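Local coordinates for cellulase (Uncultured bacterium, PDB 3WX5), which hydrolyses internal beta-1,4-glucosidic bonds of cellulose as a glycoside hydrolase family 12 endoglucanase, at residues 17-23 with 50-56; 33-37 with 87-91; 65-71 with 225-229; 146-152 with 184-190. Numbering follows the deposited sequence.

Contact 1: residues 17-23 with 50-56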
loop_
_atom_site.group_PDB
_atom_site.type_symbol
_atom_site.label_atom_id
_atom_site.label_comp_id
_atom_site.label_asym_id
_atom_site.label_seq_id
_atom_site.Cartn_x
_atom_site.Cartn_y
_atom_site.Cartn_z
ATOM N N GLU A 17 12.343 1.549 -21.089
ATOM C CA GLU A 17 12.058 2.823 -20.442
ATOM C C GLU A 17 13.261 3.276 -19.603
ATOM O O GLU A 17 14.025 2.437 -19.112
ATOM C CB GLU A 17 10.787 2.736 -19.582
ATOM C CG GLU A 17 10.929 1.921 -18.291
ATOM C CD GLU A 17 9.659 1.954 -17.433
ATOM O OE1 GLU A 17 9.116 3.057 -17.179
ATOM O OE2 GLU A 17 9.175 0.871 -17.063
ATOM N N PRO A 18 13.436 4.601 -19.449
ATOM C CA PRO A 18 14.434 5.180 -18.528
ATOM C C PRO A 18 14.177 4.699 -17.103
ATOM O O PRO A 18 13.013 4.510 -16.716
ATOM C CB PRO A 18 14.150 6.687 -18.593
ATOM C CG PRO A 18 13.321 6.878 -19.818
ATOM C CD PRO A 18 12.536 5.626 -19.995
ATOM N N THR A 19 15.242 4.488 -16.337
ATOM C CA THR A 19 15.110 4.041 -14.961
ATOM C C THR A 19 15.992 4.919 -14.089
ATOM O O THR A 19 16.896 5.587 -14.597
ATOM C CB THR A 19 15.520 2.549 -14.800
ATOM O OG1 THR A 19 16.893 2.391 -15.175
ATOM C CG2 THR A 19 14.670 1.641 -15.686
ATOM N N ALA A 20 15.680 4.966 -12.795
ATOM C CA ALA A 20 16.564 5.520 -11.767
ATOM C C ALA A 20 16.722 4.539 -10.607
ATOM O O ALA A 20 15.786 3.807 -10.283
ATOM C CB ALA A 20 16.016 6.846 -11.264
ATOM N N THR A 21 17.911 4.516 -9.998
ATOM C CA THR A 21 18.175 3.599 -8.885
ATOM C C THR A 21 18.220 4.414 -7.615
ATOM O O THR A 21 19.097 5.261 -7.452
ATOM C CB THR A 21 19.519 2.833 -9.053
ATOM O OG1 THR A 21 19.473 2.046 -10.254
ATOM C CG2 THR A 21 19.743 1.880 -7.855
ATOM N N VAL A 22 17.216 4.235 -6.763
ATOM C CA VAL A 22 16.995 5.140 -5.628
ATOM C C VAL A 22 17.324 4.389 -4.348
ATOM O O VAL A 22 16.710 3.341 -4.081
ATOM C CB VAL A 22 15.503 5.579 -5.566
ATOM C CG1 VAL A 22 15.181 6.302 -4.262
ATOM C CG2 VAL A 22 15.130 6.443 -6.803
ATOM N N CYS A 23 18.267 4.920 -3.555
ATOM C CA CYS A 23 18.740 4.235 -2.343
ATOM C C CYS A 23 18.557 5.039 -1.058
ATOM O O CYS A 23 18.768 4.505 0.044
ATOM C CB CYS A 23 20.218 3.804 -2.465
ATOM S SG CYS A 23 20.624 2.753 -3.895
ATOM N N CYS A 50 17.870 -0.449 -2.001
ATOM C CA CYS A 50 17.756 0.272 -3.266
ATOM C C CYS A 50 16.622 -0.288 -4.102
ATOM O O CYS A 50 16.385 -1.486 -4.105
ATOM C CB CYS A 50 19.049 0.163 -4.082
ATOM S SG CYS A 50 20.493 0.829 -3.190
ATOM N N ILE A 51 15.933 0.591 -4.825
ATOM C CA ILE A 51 14.991 0.138 -5.851
ATOM C C ILE A 51 15.349 0.733 -7.209
ATOM O O ILE A 51 15.688 1.924 -7.306
ATOM C CB ILE A 51 13.521 0.502 -5.491
ATOM C CG1 ILE A 51 13.366 2.001 -5.188
ATOM C CG2 ILE A 51 13.075 -0.341 -4.270
ATOM C CD1 ILE A 51 11.906 2.430 -4.814
ATOM N N GLU A 52 15.166 -0.063 -8.255
ATOM C CA GLU A 52 15.329 0.427 -9.612
ATOM C C GLU A 52 13.955 0.715 -10.203
ATOM O O GLU A 52 13.105 -0.178 -10.260
ATOM C CB GLU A 52 16.086 -0.608 -10.453
ATOM C CG GLU A 52 16.193 -0.239 -11.926
ATOM C CD GLU A 52 17.014 -1.266 -12.707
ATOM O OE1 GLU A 52 18.250 -1.177 -12.648
ATOM O OE2 GLU A 52 16.436 -2.237 -13.251
ATOM N N ILE A 53 13.718 1.982 -10.541
ATOM C CA ILE A 53 12.372 2.492 -10.874
ATOM C C ILE A 53 12.251 2.860 -12.352
ATOM O O ILE A 53 12.987 3.728 -12.854
ATOM C CB ILE A 53 12.018 3.775 -10.080
ATOM C CG1 ILE A 53 12.296 3.594 -8.588
ATOM C CG2 ILE A 53 10.525 4.119 -10.263
ATOM C CD1 ILE A 53 12.143 4.877 -7.798
ATOM N N GLY A 54 11.249 2.295 -13.011
ATOM C CA GLY A 54 10.921 2.676 -14.383
ATOM C C GLY A 54 10.163 3.992 -14.357
ATOM O O GLY A 54 9.119 4.104 -13.722
ATOM N N LEU A 55 10.730 5.026 -14.967
ATOM C CA LEU A 55 10.138 6.360 -14.853
ATOM C C LEU A 55 8.807 6.547 -15.595
ATOM O O LEU A 55 8.035 7.446 -15.260
ATOM C CB LEU A 55 11.148 7.440 -15.268
ATOM C CG LEU A 55 12.385 7.499 -14.375
ATOM C CD1 LEU A 55 13.423 8.506 -14.907
ATOM C CD2 LEU A 55 12.015 7.763 -12.918
ATOM N N GLU A 56 8.537 5.713 -16.597
ATOM C CA GLU A 56 7.289 5.820 -17.352
ATOM C C GLU A 56 6.164 4.993 -16.725
ATOM O O GLU A 56 5.033 5.453 -16.650
ATOM C CB GLU A 56 7.517 5.418 -18.818
ATOM C CG GLU A 56 8.305 6.486 -19.607
ATOM C CD GLU A 56 8.896 5.963 -20.925
ATOM O OE1 GLU A 56 8.522 4.853 -21.362
ATOM O OE2 GLU A 56 9.690 6.699 -21.555
#
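Four backbone hydrogen bonds zip the strands 19-22 and 50-54 together: Ile53 N to Ala20 O and Val22 N to Ile51 O (both 2.8 Å), with Ala20 N to Ile53 O and Ile51 N to Val22 O (both 3.0 Å). Leu55 N to Pro18 O (2.9 Å) carries the pairing past the strands. There Glu17 curls over segment 50-56, OE1 accepting from Glu56 N (2.8 Å) while OE2 bonds to Thr57; a CB on Gly54 would clash with this carboxylate. At the other end the disulfide Cys23 SG to Cys50 SG (2.1 Å) ties the end of 17-23 to the start of 50-56. Ala20, Val22, Ile51 and Ile53 share one face, where Val22 CG2 meets Ile53 CD1 at 3.5 Å and both isoleucines reach Val38 of the opposing sheet. Thr19, Thr21 and Glu52 occupy the reverse, more exposed face. This is an antiparallel edge pair, with 19-22 outermost in the six-stranded sheet of the family 12 beta-jelly-roll sandwich.

Contact 2: residues 33-37 with 87-91; sequences GGRYR and ACTSQ
Two glycines with positive phi, Gly33 (67/20) and Gly34 (100/-1), turn the chain into Arg35 (-72/-34), after which Tyr36 and Arg37 run extended. In 87-91, Ala87 to Ser90 are extended and Gln91 has positive phi (45/56). The backbones come closest at Arg35 and Ser90 (CA to CA 5.3 Å) and at Tyr36 and Thr89 (5.7 Å). Ser90 N donates to Gly34 O at 2.9 Å; a CB on Gly34 would collide with Ser90 OG.

Two waters fill the gap. Water 1 donates to Gly34 O (3.1 Å) and lies 2.5 Å from Ser90 OG. Water 2 donates to Arg35 O and Ser90 O and accepts from Thr89 OG1, each at 2.7 Å. The Thr89 hydroxyl also bonds to Gly82.

Arg35 and Tyr36 form a classic beta bulge opposite Val31 in the hairpin of strands 28-31 and 36-39, whose turn is tied to the small hairpin 83-88, cross-linked by Cys83-Cys88.

Van der Waals packing centres on Thr89 (chi1 p), its CG2 3.8 Å from Arg37 CB (chi1 t, CB toward 87-91) and its CB 3.4 Å from Arg35 O; Arg37 NE passes 4.2 Å from Ala87 CB. The CA-to-CB bonds of Arg35 (chi1 t) and Tyr36 (chi1 m) point away from 87-91; Arg35 NE donates to Tyr36 OH (3.1 Å), and both side chains bond to the Val239 backbone. Arg37 salt-bridges Asp30.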
loop_
_atom_site.group_PDB
_atom_site.type_symbol
_atom_site.label_atom_id
_atom_site.label_comp_id
_atom_site.label_asym_id
_atom_site.label_seq_id
_atom_site.Cartn_x
_atom_site.Cartn_y
_atom_site.Cartn_z
ATOM N N GLY A 33 4.404 10.456 -15.872
ATOM C CA GLY A 33 4.070 11.859 -16.114
ATOM C C GLY A 33 3.511 12.540 -14.880
ATOM O O GLY A 33 2.898 13.603 -14.975
ATOM N N GLY A 34 3.773 11.971 -13.705
ATOM C CA GLY A 34 3.328 12.597 -12.466
ATOM C C GLY A 34 2.064 11.985 -11.899
ATOM O O GLY A 34 1.596 12.410 -10.845
ATOM N N ARG A 35 1.505 10.987 -12.580
ATOM C CA ARG A 35 0.251 10.425 -12.106
ATOM C C ARG A 35 0.464 9.600 -10.821
ATOM O O ARG A 35 -0.423 9.522 -9.978
ATOM C CB ARG A 35 -0.445 9.588 -13.179
ATOM C CG ARG A 35 -1.677 8.875 -12.624
ATOM C CD ARG A 35 -2.670 8.474 -13.691
ATOM N NE ARG A 35 -3.767 7.716 -13.088
ATOM C CZ ARG A 35 -4.838 8.258 -12.512
ATOM N NH1 ARG A 35 -5.001 9.576 -12.478
ATOM N NH2 ARG A 35 -5.773 7.479 -11.998
ATOM N N TYR A 36 1.617 8.942 -10.712
ATOM C CA TYR A 36 1.957 8.159 -9.521
ATOM C C TYR A 36 3.312 8.607 -8.986
ATOM O O TYR A 36 4.029 9.357 -9.643
ATOM C CB TYR A 36 1.977 6.638 -9.812
ATOM C CG TYR A 36 0.718 6.115 -10.450
ATOM C CD1 TYR A 36 -0.510 6.175 -9.787
ATOM C CD2 TYR A 36 0.738 5.599 -11.742
ATOM C CE1 TYR A 36 -1.684 5.784 -10.429
ATOM C CE2 TYR A 36 -0.426 5.162 -12.366
ATOM C CZ TYR A 36 -1.619 5.287 -11.716
ATOM O OH TYR A 36 -2.773 4.894 -12.345
ATOM N N ARG A 37 3.640 8.167 -7.780
ATOM C CA ARG A 37 4.932 8.440 -7.169
ATOM C C ARG A 37 5.446 7.142 -6.594
ATOM O O ARG A 37 4.675 6.417 -5.970
ATOM C CB ARG A 37 4.724 9.404 -6.022
ATOM C CG ARG A 37 5.984 10.073 -5.535
ATOM C CD ARG A 37 5.671 11.536 -5.241
ATOM N NE ARG A 37 6.490 11.996 -4.143
ATOM C CZ ARG A 37 7.690 12.530 -4.294
ATOM N NH1 ARG A 37 8.185 12.708 -5.515
ATOM N NH2 ARG A 37 8.385 12.894 -3.224
ATOM N N ALA A 87 2.845 14.721 0.531
ATOM C CA ALA A 87 3.436 14.712 -0.810
ATOM C C ALA A 87 2.453 14.122 -1.828
ATOM O O ALA A 87 2.268 12.904 -1.885
ATOM C CB ALA A 87 4.760 13.932 -0.814
ATOM N N CYS A 88 1.840 14.989 -2.637
ATOM C CA CYS A 88 0.754 14.601 -3.547
ATOM C C CYS A 88 1.235 14.331 -4.980
ATOM O O CYS A 88 2.164 14.989 -5.493
ATOM C CB CYS A 88 -0.375 15.660 -3.542
ATOM S SG CYS A 88 -1.169 16.011 -1.904
ATOM N N THR A 89 0.597 13.366 -5.630
ATOM C CA THR A 89 0.765 13.153 -7.060
ATOM C C THR A 89 -0.015 14.213 -7.857
ATOM O O THR A 89 -0.699 15.053 -7.254
ATOM C CB THR A 89 0.324 11.741 -7.449
ATOM O OG1 THR A 89 -1.043 11.556 -7.064
ATOM C CG2 THR A 89 1.178 10.714 -6.714
ATOM N N SER A 90 0.077 14.174 -9.180
ATOM C CA SER A 90 -0.594 15.177 -10.002
ATOM C C SER A 90 -2.034 14.821 -10.300
ATOM O O SER A 90 -2.333 13.740 -10.800
ATOM C CB SER A 90 0.146 15.431 -11.318
ATOM O OG SER A 90 1.528 15.605 -11.086
ATOM N N GLN A 91 -2.914 15.773 -10.017
ATOM C CA GLN A 91 -4.332 15.632 -10.302
ATOM C C GLN A 91 -4.878 14.282 -9.895
ATOM O O GLN A 91 -5.489 13.602 -10.689
ATOM C CB GLN A 91 -4.588 15.838 -11.778
ATOM C CG GLN A 91 -4.122 17.219 -12.235
ATOM C CD GLN A 91 -4.822 17.660 -13.484
ATOM O OE1 GLN A 91 -4.737 17.001 -14.530
ATOM N NE2 GLN A 91 -5.571 18.750 -13.377
HETATM O O HOH W 1 3.348 14.679 -9.712
HETATM O O HOH W 2 -2.310 11.394 -9.498
#

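Contact 3: residues 65-71 with 225-229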
loop_
_atom_site.group_PDB
_atom_site.type_symbol
_atom_site.label_atom_id
_atom_site.label_comp_id
_atom_site.label_asym_id
_atom_site.label_seq_id
_atom_site.Cartn_x
_atom_site.Cartn_y
_atom_site.Cartn_z
ATOM N N ALA A 65 18.362 -5.146 -0.524
ATOM C CA ALA A 65 17.576 -5.068 0.699
ATOM C C ALA A 65 18.236 -5.824 1.829
ATOM O O ALA A 65 18.169 -7.037 1.893
ATOM C CB ALA A 65 16.134 -5.594 0.460
ATOM N N GLU A 66 18.883 -5.093 2.724
ATOM C CA GLU A 66 19.638 -5.730 3.778
ATOM C C GLU A 66 18.954 -5.760 5.130
ATOM O O GLU A 66 19.611 -5.875 6.166
ATOM C CB GLU A 66 21.017 -5.096 3.863
ATOM C CG GLU A 66 21.756 -5.359 2.558
ATOM C CD GLU A 66 23.102 -4.685 2.502
ATOM O OE1 GLU A 66 23.456 -3.967 3.473
ATOM O OE2 GLU A 66 23.819 -4.914 1.501
ATOM N N HIS A 67 17.629 -5.838 5.120
ATOM C CA HIS A 67 16.893 -5.678 6.356
ATOM C C HIS A 67 16.957 -6.937 7.181
ATOM O O HIS A 67 16.925 -8.062 6.641
ATOM C CB HIS A 67 15.434 -5.314 6.070
ATOM C CG HIS A 67 15.288 -4.143 5.168
ATOM N ND1 HIS A 67 15.906 -2.940 5.424
ATOM C CD2 HIS A 67 14.664 -4.003 3.972
ATOM C CE1 HIS A 67 15.677 -2.109 4.419
ATOM N NE2 HIS A 67 14.861 -2.704 3.563
ATOM N N SER A 68 17.046 -6.760 8.495
ATOM C CA SER A 68 16.870 -7.889 9.409
ATOM C C SER A 68 16.331 -7.340 10.719
ATOM O O SER A 68 17.102 -7.068 11.656
ATOM C CB SER A 68 18.198 -8.625 9.654
ATOM O OG SER A 68 17.975 -9.800 10.461
ATOM N N ASN A 69 15.024 -7.106 10.745
ATOM C CA ASN A 69 14.420 -6.138 11.677
ATOM C C ASN A 69 13.538 -6.834 12.689
ATOM O O ASN A 69 12.686 -6.206 13.328
ATOM C CB ASN A 69 13.609 -5.113 10.892
ATOM C CG ASN A 69 13.530 -3.752 11.580
ATOM O OD1 ASN A 69 12.500 -3.050 11.504
ATOM N ND2 ASN A 69 14.623 -3.348 12.204
ATOM N N GLY A 70 13.774 -8.125 12.915
ATOM C CA GLY A 70 12.915 -8.841 13.859
ATOM C C GLY A 70 11.475 -8.836 13.371
ATOM O O GLY A 70 11.222 -9.063 12.179
ATOM N N ASP A 71 10.527 -8.552 14.258
ATOM C CA ASP A 71 9.141 -8.573 13.839
ATOM C C ASP A 71 8.551 -7.196 13.627
ATOM O O ASP A 71 7.351 -7.049 13.539
ATOM C CB ASP A 71 8.297 -9.390 14.797
ATOM C CG ASP A 71 8.539 -10.890 14.635
ATOM O OD1 ASP A 71 8.609 -11.362 13.481
ATOM O OD2 ASP A 71 8.814 -11.549 15.646
ATOM N N LEU A 225 8.694 -4.982 4.237
ATOM C CA LEU A 225 9.871 -5.836 4.374
ATOM C C LEU A 225 10.252 -5.947 5.854
ATOM O O LEU A 225 10.438 -4.936 6.518
ATOM C CB LEU A 225 11.031 -5.241 3.580
ATOM C CG LEU A 225 10.727 -5.046 2.096
ATOM C CD1 LEU A 225 11.928 -4.451 1.404
ATOM C CD2 LEU A 225 10.273 -6.375 1.450
ATOM N N TRP A 226 10.320 -7.177 6.379
ATOM C CA TRP A 226 10.907 -7.394 7.693
ATOM C C TRP A 226 12.364 -7.879 7.561
ATOM O O TRP A 226 13.229 -7.516 8.357
ATOM C CB TRP A 226 10.117 -8.429 8.485
ATOM C CG TRP A 226 8.746 -7.974 8.977
ATOM C CD1 TRP A 226 8.404 -7.639 10.260
ATOM C CD2 TRP A 226 7.524 -8.004 8.232
ATOM N NE1 TRP A 226 7.044 -7.416 10.347
ATOM C CE2 TRP A 226 6.481 -7.663 9.118
ATOM C CE3 TRP A 226 7.216 -8.242 6.884
ATOM C CZ2 TRP A 226 5.154 -7.539 8.705
ATOM C CZ3 TRP A 226 5.879 -8.137 6.481
ATOM C CH2 TRP A 226 4.870 -7.817 7.402
ATOM N N GLU A 227 12.613 -8.736 6.563
ATOM C CA GLU A 227 13.925 -9.369 6.409
ATOM C C GLU A 227 14.158 -9.532 4.915
ATOM O O GLU A 227 13.313 -10.089 4.219
ATOM C CB GLU A 227 13.907 -10.735 7.093
ATOM C CG GLU A 227 15.242 -11.255 7.595
ATOM C CD GLU A 227 15.010 -12.363 8.634
ATOM O OE1 GLU A 227 14.494 -13.409 8.230
ATOM O OE2 GLU A 227 15.097 -12.111 9.864
ATOM N N GLY A 228 15.257 -8.982 4.404
ATOM C CA GLY A 228 15.572 -9.164 2.973
ATOM C C GLY A 228 14.625 -8.442 2.033
ATOM O O GLY A 228 14.109 -7.367 2.358
ATOM N N GLY A 229 14.373 -9.037 0.868
ATOM C CA GLY A 229 13.474 -8.414 -0.104
ATOM C C GLY A 229 14.043 -8.301 -1.514
ATOM O O GLY A 229 13.313 -8.021 -2.471
HETATM O O HOH W 3 15.506 -10.189 11.693
HETATM O O HOH W 4 12.279 -10.986 10.935
#
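Trp226 has the largest area buried here, and 67-71 runs along its carbonyl and one indole edge. Its carbonyl O accepts from Asn69 N (3.0 Å), while the indole reaches the far end of the segment: NE1 makes a weak hydrogen bond to Asp71 O (3.2 Å), which lies at the ring edge, and CD1 sits 3.7 Å from Gly70 O. The chain turns a corner at Trp226, and with Glu227 it forms a classic beta bulge opposite Arg117, the residue that also pairs with the Asp71 carboxylate in a salt bridge. Both segments are connections at one end of the jelly-roll sandwich: 65-71 leaves strand 60-65 of the six-stranded sheet for the opposing sheet, and 225-229 makes the reverse passage toward strand 233-243.

His67 is the second centre. Its O accepts from Gly228 N (2.9 Å); together with Asn69 N to Trp226 O, this bond bridges Ser68 and Glu227, CA atoms 4.5 Å apart. The imidazole, held by Thr47 and Gln49, turns its edge to Leu225: His67 CD2 lies 3.8 Å from Leu225 CD1.

Ala65 closes the inner end, its CB 3.3 Å from Gly228 O and 4.5 Å from Leu225 CD1; Gly229 (129/-12) packs beside it. On the exposed side, water 3 links Glu227 OE2 (2.7 Å) to Ser68 OG (2.8 Å) and Gly70 N (3.0 Å).

Contact 4: residues 146-152 with 184-190; sequences LNWRGNV and RRTTPVT
A cation-pi pair dominates: the Arg184 guanidinium lies over the face of Trp148, CZ 3.9 Å from the centroid of the five-membered ring and 16° off its normal. Arg184 is extended (chi1 to chi3 t); Trp148 takes chi1 p, chi2 84°. The same guanidinium grips Val152 O through NH2 (2.8 Å) and, weakly, NH1 (3.0 Å), as Gly150 (99/18) and Asn151 (60/30), both with positive phi, turn the chain after strand 140-149. At the other end of the indole, CH2 is 3.5 Å from Arg185 O and 4.3 Å from Pro188 CD. Thr186 and Thr187 bend away, with Arg185 NH1 bonded to Thr187 O (3.0 Å), before Pro188 returns to Asn147 (CA to CA 4.6 Å). Val189 N donates to Leu146 O at 2.9 Å, and Leu146 CB packs 4.0 Å from Val189 CG2. Leu146 (-105/-26) and Asn147 form a classic beta bulge opposite Ala120. Strands 140-149 and 179-185 pair in parallel within the larger, mostly antiparallel sheet of the family 12 jelly roll.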
loop_
_atom_site.group_PDB
_atom_site.type_symbol
_atom_site.label_atom_id
_atom_site.label_comp_id
_atom_site.label_asym_id
_atom_site.label_seq_id
_atom_site.Cartn_x
_atom_site.Cartn_y
_atom_site.Cartn_z
ATOM N N LEU A 146 -1.754 -9.550 -0.472
ATOM C CA LEU A 146 -1.972 -10.450 -1.607
ATOM C C LEU A 146 -1.024 -11.641 -1.606
ATOM O O LEU A 146 -1.346 -12.711 -2.140
ATOM C CB LEU A 146 -1.807 -9.687 -2.928
ATOM C CG LEU A 146 -2.762 -8.495 -3.065
ATOM C CD1 LEU A 146 -2.401 -7.713 -4.308
ATOM C CD2 LEU A 146 -4.245 -8.968 -3.108
ATOM N N ASN A 147 0.145 -11.461 -0.995
ATOM C CA ASN A 147 1.194 -12.485 -1.036
ATOM C C ASN A 147 2.230 -12.142 0.059
ATOM O O ASN A 147 2.193 -11.062 0.644
ATOM C CB ASN A 147 1.847 -12.512 -2.445
ATOM C CG ASN A 147 2.322 -13.902 -2.859
ATOM O OD1 ASN A 147 2.184 -14.324 -4.036
ATOM N ND2 ASN A 147 2.903 -14.618 -1.914
ATOM N N TRP A 148 3.041 -13.111 0.448
ATOM C CA TRP A 148 3.943 -12.931 1.601
ATOM C C TRP A 148 4.836 -14.157 1.731
ATOM O O TRP A 148 4.620 -15.161 1.057
ATOM C CB TRP A 148 3.136 -12.766 2.902
ATOM C CG TRP A 148 2.305 -13.983 3.220
ATOM C CD1 TRP A 148 2.720 -15.129 3.869
ATOM C CD2 TRP A 148 0.930 -14.184 2.893
ATOM N NE1 TRP A 148 1.676 -16.023 3.967
ATOM C CE2 TRP A 148 0.574 -15.480 3.348
ATOM C CE3 TRP A 148 -0.027 -13.414 2.216
ATOM C CZ2 TRP A 148 -0.690 -16.022 3.136
ATOM C CZ3 TRP A 148 -1.283 -13.962 1.987
ATOM C CH2 TRP A 148 -1.595 -15.268 2.440
ATOM N N ARG A 149 5.834 -14.057 2.605
ATOM C CA ARG A 149 6.669 -15.188 2.919
ATOM C C ARG A 149 7.093 -15.059 4.349
ATOM O O ARG A 149 7.346 -13.961 4.807
ATOM C CB ARG A 149 7.900 -15.203 2.017
ATOM C CG ARG A 149 8.805 -16.384 2.301
ATOM C CD ARG A 149 10.033 -16.380 1.391
ATOM N NE ARG A 149 11.059 -17.295 1.894
ATOM C CZ ARG A 149 11.116 -18.582 1.576
ATOM N NH1 ARG A 149 10.216 -19.100 0.732
ATOM N NH2 ARG A 149 12.091 -19.344 2.076
ATOM N N GLY A 150 7.157 -16.183 5.063
ATOM C CA GLY A 150 7.834 -16.210 6.353
ATOM C C GLY A 150 6.920 -16.114 7.554
ATOM O O GLY A 150 7.369 -15.810 8.652
ATOM N N ASN A 151 5.630 -16.392 7.368
ATOM C CA ASN A 151 4.668 -16.349 8.483
ATOM C C ASN A 151 4.557 -14.988 9.139
ATOM O O ASN A 151 4.245 -14.904 10.322
ATOM C CB ASN A 151 4.964 -17.423 9.571
ATOM C CG ASN A 151 3.706 -17.800 10.380
ATOM O OD1 ASN A 151 2.637 -17.991 9.806
ATOM N ND2 ASN A 151 3.850 -17.964 11.690
ATOM N N VAL A 152 4.786 -13.919 8.374
ATOM C CA VAL A 152 4.550 -12.569 8.861
ATOM C C VAL A 152 3.048 -12.389 9.113
ATOM O O VAL A 152 2.250 -13.060 8.469
ATOM C CB VAL A 152 5.084 -11.527 7.842
ATOM C CG1 VAL A 152 6.616 -11.584 7.784
ATOM C CG2 VAL A 152 4.478 -11.768 6.446
ATOM N N ARG A 184 -6.267 -10.031 4.604
ATOM C CA ARG A 184 -5.252 -10.942 4.103
ATOM C C ARG A 184 -5.949 -11.982 3.239
ATOM O O ARG A 184 -6.761 -12.758 3.749
ATOM C CB ARG A 184 -4.535 -11.636 5.277
ATOM C CG ARG A 184 -3.351 -12.490 4.825
ATOM C CD ARG A 184 -2.748 -13.325 5.978
ATOM N NE ARG A 184 -1.358 -13.613 5.650
ATOM C CZ ARG A 184 -0.379 -13.727 6.548
ATOM N NH1 ARG A 184 -0.664 -13.700 7.852
ATOM N NH2 ARG A 184 0.881 -13.863 6.135
ATOM N N ARG A 185 -5.531 -12.116 1.983
ATOM C CA ARG A 185 -6.245 -13.037 1.069
ATOM C C ARG A 185 -6.066 -14.455 1.616
ATOM O O ARG A 185 -5.003 -14.765 2.168
ATOM C CB ARG A 185 -5.659 -12.959 -0.342
ATOM C CG ARG A 185 -6.675 -13.322 -1.427
ATOM C CD ARG A 185 -6.045 -13.115 -2.807
ATOM N NE ARG A 185 -7.007 -13.270 -3.903
ATOM C CZ ARG A 185 -7.429 -14.436 -4.375
ATOM N NH1 ARG A 185 -6.965 -15.583 -3.863
ATOM N NH2 ARG A 185 -8.239 -14.450 -5.438
ATOM N N THR A 186 -7.106 -15.280 1.536
ATOM C CA THR A 186 -7.045 -16.632 2.136
ATOM C C THR A 186 -6.082 -17.529 1.363
ATOM O O THR A 186 -5.567 -18.519 1.910
ATOM C CB THR A 186 -8.437 -17.311 2.222
ATOM O OG1 THR A 186 -9.022 -17.350 0.927
ATOM C CG2 THR A 186 -9.383 -16.519 3.143
ATOM N N THR A 187 -5.907 -17.244 0.067
ATOM C CA THR A 187 -4.755 -17.767 -0.673
ATOM C C THR A 187 -4.034 -16.681 -1.448
ATOM O O THR A 187 -4.664 -15.751 -1.956
ATOM C CB THR A 187 -5.142 -18.905 -1.661
ATOM O OG1 THR A 187 -6.060 -18.402 -2.622
ATOM C CG2 THR A 187 -5.806 -20.067 -0.905
ATOM N N PRO A 188 -2.703 -16.788 -1.547
ATOM C CA PRO A 188 -1.921 -15.707 -2.182
ATOM C C PRO A 188 -2.108 -15.654 -3.700
ATOM O O PRO A 188 -2.434 -16.677 -4.303
ATOM C CB PRO A 188 -0.472 -16.030 -1.797
ATOM C CG PRO A 188 -0.489 -17.507 -1.386
ATOM C CD PRO A 188 -1.867 -17.859 -0.953
ATOM N N VAL A 189 -1.972 -14.463 -4.301
ATOM C CA VAL A 189 -1.934 -14.308 -5.751
ATOM C C VAL A 189 -0.712 -13.487 -6.158
ATOM O O VAL A 189 -0.040 -12.914 -5.307
ATOM C CB VAL A 189 -3.187 -13.557 -6.280
ATOM C CG1 VAL A 189 -4.445 -14.443 -6.203
ATOM C CG2 VAL A 189 -3.389 -12.243 -5.549
ATOM N N THR A 190 -0.464 -13.384 -7.461
ATOM C CA THR A 190 0.638 -12.562 -7.957
ATOM C C THR A 190 0.134 -11.402 -8.802
ATOM O O THR A 190 0.931 -10.652 -9.332
ATOM C CB THR A 190 1.668 -13.410 -8.741
ATOM O OG1 THR A 190 1.010 -14.105 -9.818
ATOM C CG2 THR A 190 2.302 -14.437 -7.788
#

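How the contacts relate
From the N terminus, contact 1 closes the first loop, bringing 50-56 back to the edge strand 19-22. Contact 2 opens within that loop, at 33-37, but closes at 87-91, so the two cross; one belongs to the six-stranded sheet, the other ties the 28-39 hairpin of the larger sheet to the small hairpin 83-88. Contact 3 opens at 65-71, before contact 2 has closed, and crosses it in turn, joining distant connections between the sheets only at 225-229. Contact 4 falls within that span and closes a shorter loop between strands of the larger sheet, on the opposite side of the chain's centre from contact 2. Contacts 3 and 4 meet where Trp226 CE3 packs 3.5 Å from Val152 CG1.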